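Local coordinates for histidyl-trna synthetase (Thermus thermophilus, PDB 1H4V), which catalyses the ATP-dependent attachment of L-histidine to tRNA(His), releasing AMP and diphosphate, and works as a homodimer, at the interface of chains A and B. Coordinates in Å, arbitrary orientation; residue numbers count along the deposited sequence, not the author numbering. Chains: chain A/B, Histidyl-trna synthetase.

Contacts 1 and 2 are separate patches of the two-fold homodimer interface, their C-alpha centres about 30 Å apart. They have no residue in common but draw on neighbouring stretches of chain. The N-terminal segment gives A:Val6 and A:Thr9 to contact 1 and B:Leu12 and B:Phe13 to contact 2, while A:Val40 in contact 2 comes shortly before strand 44-46, which in chain B supplies B:Phe44 to contact 1. By the two-fold symmetry each chain contributes both stretches. Contact 1 joins aromatic packing to a salt bridge; contact 2 pairs backbones and seats a phenylalanine. Between them they join the two catalytic regions at well-separated points.

Contact 1: the interface of chains A and B. Residues chain A 6, 9, 66, 116, 122; chain B 44, 68, 70-71, 76.
This patch belongs to the homodimer interface of a class II aminoacyl-tRNA synthetase, where loops of one catalytic region pack on strands 44-46, 67-69 and 75-78 of the other and help hold the subunits together. A:Phe66 carries much of the apolar contact. Its CG lies anti to the carbonyl carbon, and the ring meets B:Phe44 edge-to-face, the planes 56° apart. The centroids of the A:Phe66 and B:Phe44 rings are 5.1 Å apart; CE2 of B:Phe44 stands over the rim of one face. B:Phe68 crosses A:Phe66 at about a right angle and brings CE1 to within 3.5 Å of A:Phe66 CD2. The CB of B:Asp70 and CD2 of B:Leu76 border the same ring at CE2. B:Phe44 CG occupies the crowded position between backbone N and carbonyl carbon, and CE1 of its ring reaches 3.7 Å from the methyl CG2 of A:Thr9. Tip to tip beside them, A:Val6 CG2 touches B:Leu76 CD1 at 3.9 Å.

A salt bridge adds a polar grip: NH2 of A:Arg122 donates to OD2 of B:Asp70 at 2.7 Å, nearly straight at 165°. OD2 lies in the guanidinium plane but is met from above the carboxylate plane, so the two groups are steeply crossed rather than paired side by side. Bent at chi3 (88°), the arginine also sets NH2 at the edge of the A:Phe66 ring, while poorly ordered A:Pro116 lies over a guanidinium face. A water links the N of A:Val6 and OG1 of A:Thr9 to the carbonyl O of B:Phe44, 3.0 Å from the water oxygen. OG1 also donates to the A:Val6 carbonyl, on a lone pair in its plane.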
# COMPACT_ATOMS: atom_id res chain seq x y z
N VAL A 6 -6.48 15.87 7.88
CA VAL A 6 -6.57 17.06 7.03
C VAL A 6 -7.66 16.88 5.98
O VAL A 6 -7.85 15.78 5.46
CB VAL A 6 -5.25 17.30 6.31
CG1 VAL A 6 -5.34 18.56 5.46
CG2 VAL A 6 -4.11 17.39 7.32
N THR A 9 -8.41 14.20 2.92
CA THR A 9 -7.77 12.93 3.27
C THR A 9 -8.66 12.21 4.28
O THR A 9 -9.53 12.82 4.89
CB THR A 9 -6.39 13.16 3.91
OG1 THR A 9 -6.56 13.64 5.25
CG2 THR A 9 -5.59 14.16 3.09
N PHE A 66 1.79 19.35 -4.30
CA PHE A 66 2.46 19.58 -3.03
C PHE A 66 3.96 19.50 -3.30
O PHE A 66 4.49 18.43 -3.56
CB PHE A 66 2.07 18.53 -1.98
CG PHE A 66 0.63 18.61 -1.55
CD1 PHE A 66 -0.31 17.74 -2.08
CD2 PHE A 66 0.23 19.52 -0.59
CE1 PHE A 66 -1.64 17.78 -1.66
CE2 PHE A 66 -1.10 19.57 -0.15
CZ PHE A 66 -2.04 18.70 -0.69
N PRO A 116 -8.99 22.80 0.95
CA PRO A 116 -9.71 21.87 1.82
C PRO A 116 -11.13 22.42 2.05
O PRO A 116 -11.31 23.57 2.42
CB PRO A 116 -8.85 21.85 3.10
CG PRO A 116 -8.17 23.19 3.12
CD PRO A 116 -7.85 23.43 1.65
N ARG A 122 -7.75 15.30 -1.68
CA ARG A 122 -6.42 15.87 -1.89
C ARG A 122 -5.47 14.68 -1.90
O ARG A 122 -4.38 14.75 -2.47
CB ARG A 122 -6.09 16.89 -0.81
CG ARG A 122 -6.82 18.22 -1.02
CD ARG A 122 -6.84 19.06 0.25
NE ARG A 122 -5.67 19.92 0.38
CZ ARG A 122 -5.27 20.44 1.53
NH1 ARG A 122 -5.94 20.18 2.65
NH2 ARG A 122 -4.20 21.23 1.57
N PHE B 44 0.15 12.29 4.99
CA PHE B 44 0.53 13.50 5.73
C PHE B 44 -0.59 13.94 6.66
O PHE B 44 -1.76 13.59 6.46
CB PHE B 44 0.91 14.65 4.78
CG PHE B 44 -0.16 15.04 3.80
CD1 PHE B 44 -1.35 15.61 4.22
CD2 PHE B 44 0.04 14.86 2.43
CE1 PHE B 44 -2.34 16.01 3.30
CE2 PHE B 44 -0.93 15.24 1.50
CZ PHE B 44 -2.13 15.82 1.94
N PHE B 68 5.66 21.05 5.64
CA PHE B 68 5.38 22.04 4.62
C PHE B 68 3.96 22.54 4.82
O PHE B 68 3.17 21.90 5.50
CB PHE B 68 5.54 21.43 3.23
CG PHE B 68 4.59 20.30 2.94
CD1 PHE B 68 3.36 20.53 2.35
CD2 PHE B 68 4.93 18.99 3.30
CE1 PHE B 68 2.46 19.48 2.12
CE2 PHE B 68 4.05 17.93 3.07
CZ PHE B 68 2.81 18.18 2.48
N ASP B 70 0.33 23.84 3.02
CA ASP B 70 -0.42 23.82 1.78
C ASP B 70 -1.00 25.19 1.50
O ASP B 70 -0.72 26.16 2.21
CB ASP B 70 -1.56 22.79 1.87
CG ASP B 70 -2.61 23.18 2.89
OD1 ASP B 70 -3.08 24.34 2.85
OD2 ASP B 70 -2.99 22.32 3.72
N ARG B 71 -1.82 25.28 0.46
CA ARG B 71 -2.45 26.53 0.10
C ARG B 71 -3.40 26.87 1.24
O ARG B 71 -4.48 26.29 1.35
CB ARG B 71 -3.21 26.37 -1.22
CG ARG B 71 -2.32 25.91 -2.36
CD ARG B 71 -3.12 25.47 -3.57
NE ARG B 71 -3.73 26.59 -4.28
CZ ARG B 71 -4.45 26.46 -5.39
NH1 ARG B 71 -4.65 25.26 -5.92
NH2 ARG B 71 -4.96 27.54 -5.99
N LEU B 76 1.70 21.14 7.42
CA LEU B 76 1.46 19.73 7.12
C LEU B 76 2.78 18.96 7.23
O LEU B 76 3.84 19.48 6.89
CB LEU B 76 0.90 19.59 5.71
CG LEU B 76 -0.59 19.28 5.49
CD1 LEU B 76 -1.47 20.13 6.37
CD2 LEU B 76 -0.93 19.51 4.02
O HOH W 1 -4.63 13.87 7.23

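Contact 2: the interface of chains A and B. Residues chain A 37-40, 95, 98; chain B 12-13, 17, 326.
An antiparallel beta bridge between the N-terminal segment of chain B and the stretch after strand 37-38 of chain A is the core of this class II synthetase dimer contact. A:Val40 and B:Leu12 exchange a reciprocal pair of hydrogen bonds: A:Val40 N donates to B:Leu12 O at 3.0 Å, and B:Leu12 N to A:Val40 O at 2.9 Å. Both donors lie in the plane of the carbonyl they meet, and the bonds are fairly straight, 155° and 161° at the hydrogen.

The next residue, B:Phe13, fills the apolar part of the patch. Its CG sits in the crowded position between backbone N and carbonyl carbon (chi1 65°), and CB of B:Phe13 rests 3.4 Å from the carbonyl O of A:Glu38. A:Leu39, with CG anti to the backbone N, runs alongside the B:Phe13 side chain, pointing the same way, and lays CD2 3.8 Å from the ring atom CD2 of B:Phe13. At the far end of the ring, CE1 of B:Phe13 meets CH2 of A:Trp98 tip to tip at 3.9 Å, lying in the indole plane at its edge. A:Met95 CG covers the rim of one indole face, a second-shell contact that would help hold the tryptophan in place.

On helix 14-33, B:Leu17 crosses A:Glu38 at about a right angle. CD1 of B:Leu17 presses on the extended A:Glu38, 3.7 Å from its CG, so that the glutamate stem, rather than its carboxylate alone, supplies the packing surface; CD2 turns towards CG2 of A:Val40. The paired bonds would set the register of the two segments at this point, and the flanking side chains seat the start of helix 14-33 against the partner subunit, joining the catalytic regions of the homodimer.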
# COMPACT_ATOMS: atom_id res chain seq x y z
N LEU A 37 3.98 -6.14 -14.87
CA LEU A 37 4.84 -6.36 -13.70
C LEU A 37 4.49 -5.28 -12.66
O LEU A 37 4.34 -4.11 -13.01
CB LEU A 37 6.29 -6.23 -14.13
CG LEU A 37 7.44 -6.39 -13.14
CD1 LEU A 37 7.41 -7.78 -12.51
CD2 LEU A 37 8.76 -6.17 -13.88
N GLU A 38 4.35 -5.66 -11.40
CA GLU A 38 4.00 -4.65 -10.39
C GLU A 38 5.19 -3.78 -10.02
O GLU A 38 6.29 -4.27 -9.76
CB GLU A 38 3.42 -5.27 -9.11
CG GLU A 38 2.91 -4.17 -8.15
CD GLU A 38 2.20 -4.69 -6.91
OE1 GLU A 38 1.75 -3.85 -6.10
OE2 GLU A 38 2.09 -5.92 -6.73
N LEU A 39 4.94 -2.48 -9.96
CA LEU A 39 5.99 -1.53 -9.62
C LEU A 39 5.48 -0.52 -8.59
O LEU A 39 4.36 -0.01 -8.71
CB LEU A 39 6.43 -0.82 -10.91
CG LEU A 39 7.43 0.34 -10.97
CD1 LEU A 39 6.83 1.52 -10.29
CD2 LEU A 39 8.76 -0.04 -10.34
N VAL A 40 6.28 -0.26 -7.56
CA VAL A 40 5.89 0.73 -6.55
C VAL A 40 6.95 1.84 -6.54
O VAL A 40 8.11 1.59 -6.21
CB VAL A 40 5.81 0.13 -5.12
CG1 VAL A 40 5.39 1.22 -4.14
CG2 VAL A 40 4.80 -1.03 -5.07
N MET A 95 15.14 -0.57 -18.31
CA MET A 95 14.17 -1.54 -18.78
C MET A 95 14.15 -1.58 -20.31
O MET A 95 13.54 -2.46 -20.91
CB MET A 95 12.77 -1.21 -18.24
CG MET A 95 12.64 -1.38 -16.73
SD MET A 95 10.96 -1.08 -16.11
CE MET A 95 11.20 -1.16 -14.33
N TRP A 98 15.12 -4.83 -21.59
CA TRP A 98 14.21 -5.96 -21.44
C TRP A 98 13.43 -6.21 -22.73
O TRP A 98 13.43 -5.38 -23.64
CB TRP A 98 13.19 -5.67 -20.34
CG TRP A 98 13.77 -5.48 -19.00
CD1 TRP A 98 15.09 -5.55 -18.65
CD2 TRP A 98 13.06 -5.20 -17.80
NE1 TRP A 98 15.24 -5.34 -17.30
CE2 TRP A 98 14.00 -5.11 -16.75
CE3 TRP A 98 11.70 -5.01 -17.50
CZ2 TRP A 98 13.64 -4.86 -15.44
CZ3 TRP A 98 11.34 -4.75 -16.19
CH2 TRP A 98 12.30 -4.67 -15.17
N LEU B 12 10.27 -0.36 -5.90
CA LEU B 12 10.20 -1.74 -5.45
C LEU B 12 9.50 -2.57 -6.53
O LEU B 12 8.36 -2.30 -6.90
CB LEU B 12 9.40 -1.82 -4.14
CG LEU B 12 10.01 -1.16 -2.91
CD1 LEU B 12 9.04 -1.25 -1.75
CD2 LEU B 12 11.31 -1.86 -2.56
N PHE B 13 10.21 -3.57 -7.05
CA PHE B 13 9.63 -4.45 -8.06
C PHE B 13 10.39 -5.76 -8.02
O PHE B 13 11.38 -5.86 -7.30
CB PHE B 13 9.68 -3.79 -9.45
CG PHE B 13 11.06 -3.55 -9.98
CD1 PHE B 13 11.69 -4.52 -10.76
CD2 PHE B 13 11.71 -2.34 -9.75
CE1 PHE B 13 12.95 -4.28 -11.31
CE2 PHE B 13 12.97 -2.09 -10.30
CZ PHE B 13 13.59 -3.07 -11.09
N LEU B 17 10.15 -6.39 -4.03
CA LEU B 17 8.75 -6.09 -3.77
C LEU B 17 8.06 -7.31 -3.16
O LEU B 17 7.31 -7.20 -2.18
CB LEU B 17 8.03 -5.72 -5.07
CG LEU B 17 6.83 -4.77 -5.06
CD1 LEU B 17 5.88 -5.20 -6.18
CD2 LEU B 17 6.11 -4.78 -3.73
N GLU B 326 9.80 -15.94 -10.10
CA GLU B 326 8.48 -15.43 -10.47
C GLU B 326 7.80 -16.48 -11.33
O GLU B 326 8.42 -17.03 -12.25
CB GLU B 326 8.64 -14.13 -11.27
CG GLU B 326 7.35 -13.38 -11.58
CD GLU B 326 6.82 -12.59 -10.39
OE1 GLU B 326 6.29 -13.21 -9.44
OE2 GLU B 326 6.94 -11.34 -10.40